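Local coordinates for protein acetyl-CoA acetyltransferase (Elizabethkingia anophelis NUHP1, PDB 6BN2) that probably catalyses the thiolytic cleavage of acetoacetyl-CoA and its reverse, the condensation of two acetyl-CoA molecules, at residues 313-326 with 372-386. Sequence-based numbering, arbitrary orientation.
Sequences LTINDIDFFEFNEA and VLKQNNAKYGAAAIC
Phe320 to Phe323 pair in parallel with Gly381 to Ala384, joining strand 320-323 to strand 380-386 in the C-terminal half of the thiolase fold. The connection, which includes helix 358-375, makes this a beta-alpha-beta crossover. Strand 320-323 is the outermost strand on this side of the sheet within the chain. Glu322 is held through both its backbone N and its backbone O: N donates to Ala382 O (2.9 Å), and O accepts from Ala384 N.

With CG anti to the carbonyl carbon (chi1 -71°), the Phe320 ring reaches across to the end of helix 358-375, where Val372, Asn376 and Ala378 meet it. Its CE1 meets Asn376 CB at 3.4 Å, and Asn376 ND2 lies over one face toward the rim. Ala378 CB sits at the ring edge, in plane. Asn376 ND2 donates to Val372 O, which helps hold the amide over that face, its plane 31° from the ring's. A Schellman motif with Asn377 as the C-prime residue ends helix 358-375. On the other face of the sheet, Phe323 CE1 packs on Ala384 CB (3.6 Å).

At the start of the pairing, Asp319 OD2 accepts a nearly straight bond from Lys379 N (2.8 Å, 168°). A water joins the same OD2 to Asp317 O and Tyr380 N. Leu313 CD1 makes a CH-pi contact over the centre of the Tyr380 ring.

The far end runs to the predicted active-site residue Cys386, and Asn324 touches His356, another predicted one. A water there donates to Asn324 O (2.7 Å) and accepts from Cys386 N.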
# COMPACT_ATOMS: atom_id res chain seq x y z
N LEU A 313 16.21 23.13 9.76
CA LEU A 313 17.56 22.70 10.07
C LEU A 313 18.41 22.73 8.81
O LEU A 313 17.89 22.74 7.69
CB LEU A 313 17.58 21.27 10.66
CG LEU A 313 16.92 21.13 12.03
CD1 LEU A 313 16.86 19.64 12.39
CD2 LEU A 313 17.70 21.92 13.08
N THR A 314 19.72 22.78 8.99
CA THR A 314 20.64 22.68 7.88
C THR A 314 21.35 21.34 7.93
O THR A 314 21.31 20.62 8.93
CB THR A 314 21.68 23.80 7.91
OG1 THR A 314 22.55 23.60 9.03
CG2 THR A 314 21.01 25.16 8.02
N ILE A 315 22.03 21.03 6.83
CA ILE A 315 22.75 19.76 6.78
C ILE A 315 23.82 19.68 7.86
O ILE A 315 24.10 18.60 8.39
CB ILE A 315 23.31 19.54 5.35
CG1 ILE A 315 23.67 18.07 5.15
CG2 ILE A 315 24.49 20.45 5.09
CD1 ILE A 315 23.05 17.45 3.93
N ASN A 316 24.39 20.83 8.26
CA ASN A 316 25.38 20.86 9.34
C ASN A 316 24.78 20.53 10.70
O ASN A 316 25.54 20.21 11.62
CB ASN A 316 26.04 22.24 9.41
CG ASN A 316 27.30 22.32 8.58
OD1 ASN A 316 27.59 21.42 7.79
ND2 ASN A 316 28.06 23.40 8.75
N ASP A 317 23.46 20.61 10.86
CA ASP A 317 22.83 20.27 12.13
C ASP A 317 22.67 18.77 12.33
O ASP A 317 22.35 18.35 13.45
CB ASP A 317 21.46 20.95 12.22
CG ASP A 317 21.57 22.46 12.33
OD1 ASP A 317 22.27 22.96 13.24
OD2 ASP A 317 20.99 23.18 11.49
N ILE A 318 22.87 17.97 11.30
CA ILE A 318 22.65 16.53 11.39
C ILE A 318 23.94 15.86 11.85
O ILE A 318 25.00 16.06 11.25
CB ILE A 318 22.19 15.94 10.05
CG1 ILE A 318 20.94 16.67 9.53
CG2 ILE A 318 21.97 14.44 10.22
CD1 ILE A 318 19.73 16.59 10.49
N ASP A 319 23.85 15.06 12.92
CA ASP A 319 25.03 14.40 13.46
C ASP A 319 25.34 13.09 12.72
O ASP A 319 26.52 12.78 12.49
CB ASP A 319 24.84 14.11 14.95
CG ASP A 319 24.81 15.39 15.79
OD1 ASP A 319 25.54 16.34 15.45
OD2 ASP A 319 24.07 15.43 16.80
N PHE A 320 24.32 12.32 12.38
CA PHE A 320 24.51 11.03 11.73
C PHE A 320 23.42 10.80 10.71
O PHE A 320 22.29 11.27 10.87
CB PHE A 320 24.51 9.88 12.76
CG PHE A 320 25.74 9.87 13.59
CD1 PHE A 320 25.79 10.55 14.81
CD2 PHE A 320 26.90 9.26 13.12
CE1 PHE A 320 26.97 10.59 15.56
CE2 PHE A 320 28.08 9.28 13.88
CZ PHE A 320 28.11 9.96 15.09
N PHE A 321 23.78 10.06 9.66
CA PHE A 321 22.90 9.79 8.52
C PHE A 321 22.80 8.29 8.29
O PHE A 321 23.79 7.57 8.46
CB PHE A 321 23.42 10.41 7.22
CG PHE A 321 23.62 11.89 7.27
CD1 PHE A 321 24.79 12.43 7.80
CD2 PHE A 321 22.65 12.75 6.76
CE1 PHE A 321 24.99 13.81 7.83
CE2 PHE A 321 22.84 14.14 6.79
CZ PHE A 321 24.01 14.66 7.32
N GLU A 322 21.62 7.85 7.84
CA GLU A 322 21.46 6.49 7.30
C GLU A 322 20.90 6.65 5.90
O GLU A 322 19.75 7.07 5.75
CB GLU A 322 20.52 5.64 8.16
CG GLU A 322 21.12 5.17 9.45
CD GLU A 322 22.06 3.99 9.25
OE1 GLU A 322 23.10 3.95 9.95
OE2 GLU A 322 21.76 3.11 8.42
N PHE A 323 21.71 6.35 4.89
CA PHE A 323 21.29 6.33 3.50
C PHE A 323 21.30 4.88 3.03
O PHE A 323 22.36 4.24 3.07
CB PHE A 323 22.23 7.14 2.61
CG PHE A 323 21.97 8.61 2.62
CD1 PHE A 323 21.03 9.17 1.76
CD2 PHE A 323 22.72 9.45 3.42
CE1 PHE A 323 20.81 10.54 1.74
CE2 PHE A 323 22.50 10.81 3.41
CZ PHE A 323 21.55 11.36 2.57
N ASN A 324 20.16 4.36 2.58
CA ASN A 324 20.14 2.95 2.24
C ASN A 324 21.09 2.66 1.07
O ASN A 324 21.13 3.40 0.09
CB ASN A 324 18.75 2.46 1.89
CG ASN A 324 18.68 0.93 1.92
OD1 ASN A 324 19.00 0.30 2.93
ND2 ASN A 324 18.28 0.34 0.80
N GLU A 325 21.86 1.58 1.21
CA GLU A 325 22.90 1.23 0.25
C GLU A 325 22.37 0.23 -0.78
O GLU A 325 22.79 -0.91 -0.84
CB GLU A 325 24.11 0.62 0.97
CG GLU A 325 24.65 1.42 2.11
CD GLU A 325 25.83 0.76 2.79
OE1 GLU A 325 26.06 -0.46 2.58
OE2 GLU A 325 26.54 1.44 3.56
N ALA A 326 21.42 0.68 -1.61
CA ALA A 326 20.92 -0.22 -2.65
C ALA A 326 22.07 -0.72 -3.51
O ALA A 326 22.10 -1.89 -3.92
CB ALA A 326 19.86 0.48 -3.49
N VAL A 372 22.17 4.37 16.43
CA VAL A 372 23.40 5.10 16.13
C VAL A 372 23.45 6.41 16.92
O VAL A 372 24.49 6.76 17.51
CB VAL A 372 23.52 5.37 14.62
CG1 VAL A 372 24.55 6.47 14.36
CG2 VAL A 372 23.87 4.09 13.85
N LEU A 373 22.34 7.15 16.95
CA LEU A 373 22.34 8.41 17.69
C LEU A 373 22.60 8.19 19.18
O LEU A 373 23.36 8.93 19.80
CB LEU A 373 21.02 9.16 17.48
CG LEU A 373 20.73 9.61 16.05
CD1 LEU A 373 19.32 10.23 16.04
CD2 LEU A 373 21.78 10.62 15.56
N LYS A 374 21.98 7.16 19.77
CA LYS A 374 22.20 6.92 21.20
C LYS A 374 23.62 6.44 21.47
O LYS A 374 24.24 6.87 22.45
CB LYS A 374 21.18 5.91 21.71
CG LYS A 374 19.77 6.49 21.71
CD LYS A 374 18.72 5.53 22.24
CE LYS A 374 17.35 6.19 22.20
NZ LYS A 374 17.36 7.46 22.98
N GLN A 375 24.16 5.59 20.59
CA GLN A 375 25.52 5.07 20.76
C GLN A 375 26.56 6.18 20.71
O GLN A 375 27.63 6.06 21.31
CB GLN A 375 25.81 4.03 19.68
CG GLN A 375 25.03 2.73 19.92
CD GLN A 375 24.82 1.91 18.66
OE1 GLN A 375 25.42 2.17 17.62
NE2 GLN A 375 23.95 0.91 18.75
N ASN A 376 26.25 7.27 20.01
CA ASN A 376 27.18 8.37 19.83
C ASN A 376 26.77 9.62 20.59
O ASN A 376 27.35 10.69 20.35
CB ASN A 376 27.33 8.64 18.33
CG ASN A 376 28.04 7.51 17.61
OD1 ASN A 376 29.27 7.44 17.61
ND2 ASN A 376 27.28 6.59 17.02
N ASN A 377 25.79 9.52 21.49
CA ASN A 377 25.34 10.65 22.31
C ASN A 377 25.04 11.87 21.44
O ASN A 377 25.45 12.99 21.74
CB ASN A 377 26.38 10.98 23.38
CG ASN A 377 25.84 11.91 24.45
OD1 ASN A 377 24.66 11.85 24.79
ND2 ASN A 377 26.70 12.78 24.97
N ALA A 378 24.33 11.63 20.35
CA ALA A 378 24.05 12.63 19.32
C ALA A 378 22.63 13.16 19.47
O ALA A 378 21.84 12.67 20.27
CB ALA A 378 24.26 12.02 17.93
N LYS A 379 22.31 14.18 18.66
CA LYS A 379 21.01 14.84 18.73
C LYS A 379 20.17 14.57 17.49
O LYS A 379 19.24 13.76 17.53
CB LYS A 379 21.18 16.35 18.94
CG LYS A 379 19.84 17.04 19.20
CD LYS A 379 20.02 18.51 19.50
CE LYS A 379 18.70 19.15 19.86
NZ LYS A 379 18.84 20.60 20.11
N TYR A 380 20.49 15.21 16.37
CA TYR A 380 19.70 15.03 15.15
C TYR A 380 20.29 13.96 14.23
O TYR A 380 21.51 13.90 14.02
CB TYR A 380 19.58 16.35 14.39
CG TYR A 380 18.78 17.41 15.09
CD1 TYR A 380 17.44 17.19 15.42
CD2 TYR A 380 19.34 18.64 15.40
CE1 TYR A 380 16.70 18.16 16.06
CE2 TYR A 380 18.60 19.62 16.04
CZ TYR A 380 17.28 19.38 16.36
OH TYR A 380 16.56 20.36 16.99
N GLY A 381 19.41 13.14 13.66
CA GLY A 381 19.80 12.21 12.62
C GLY A 381 18.86 12.33 11.44
O GLY A 381 17.73 12.82 11.55
N ALA A 382 19.34 11.88 10.28
CA ALA A 382 18.48 11.83 9.10
C ALA A 382 18.65 10.49 8.40
O ALA A 382 19.75 9.95 8.32
CB ALA A 382 18.80 12.97 8.12
N ALA A 383 17.55 9.96 7.89
CA ALA A 383 17.58 8.74 7.10
C ALA A 383 16.91 9.01 5.76
O ALA A 383 15.96 9.79 5.69
CB ALA A 383 16.84 7.59 7.79
N ALA A 384 17.40 8.36 4.71
CA ALA A 384 16.80 8.55 3.39
C ALA A 384 16.99 7.29 2.57
O ALA A 384 17.95 6.54 2.77
CB ALA A 384 17.42 9.75 2.65
N ILE A 385 16.06 7.04 1.65
CA ILE A 385 16.07 5.80 0.87
C ILE A 385 15.45 6.08 -0.49
O ILE A 385 14.43 6.77 -0.59
CB ILE A 385 15.35 4.67 1.64
CG1 ILE A 385 15.42 3.34 0.88
CG2 ILE A 385 13.87 5.04 1.95
CD1 ILE A 385 15.21 2.12 1.83
N CYS A 386 16.09 5.57 -1.54
CA CYS A 386 15.59 5.73 -2.91
C CYS A 386 14.58 4.63 -3.26
O CYS A 386 14.49 3.60 -2.58
CB CYS A 386 16.75 5.73 -3.90
SG CYS A 386 17.66 4.16 -4.03
O HOH W 1 22.53 17.58 16.02
O HOH W 2 16.94 1.57 -1.66
O HOH W 3 19.12 5.04 -0.82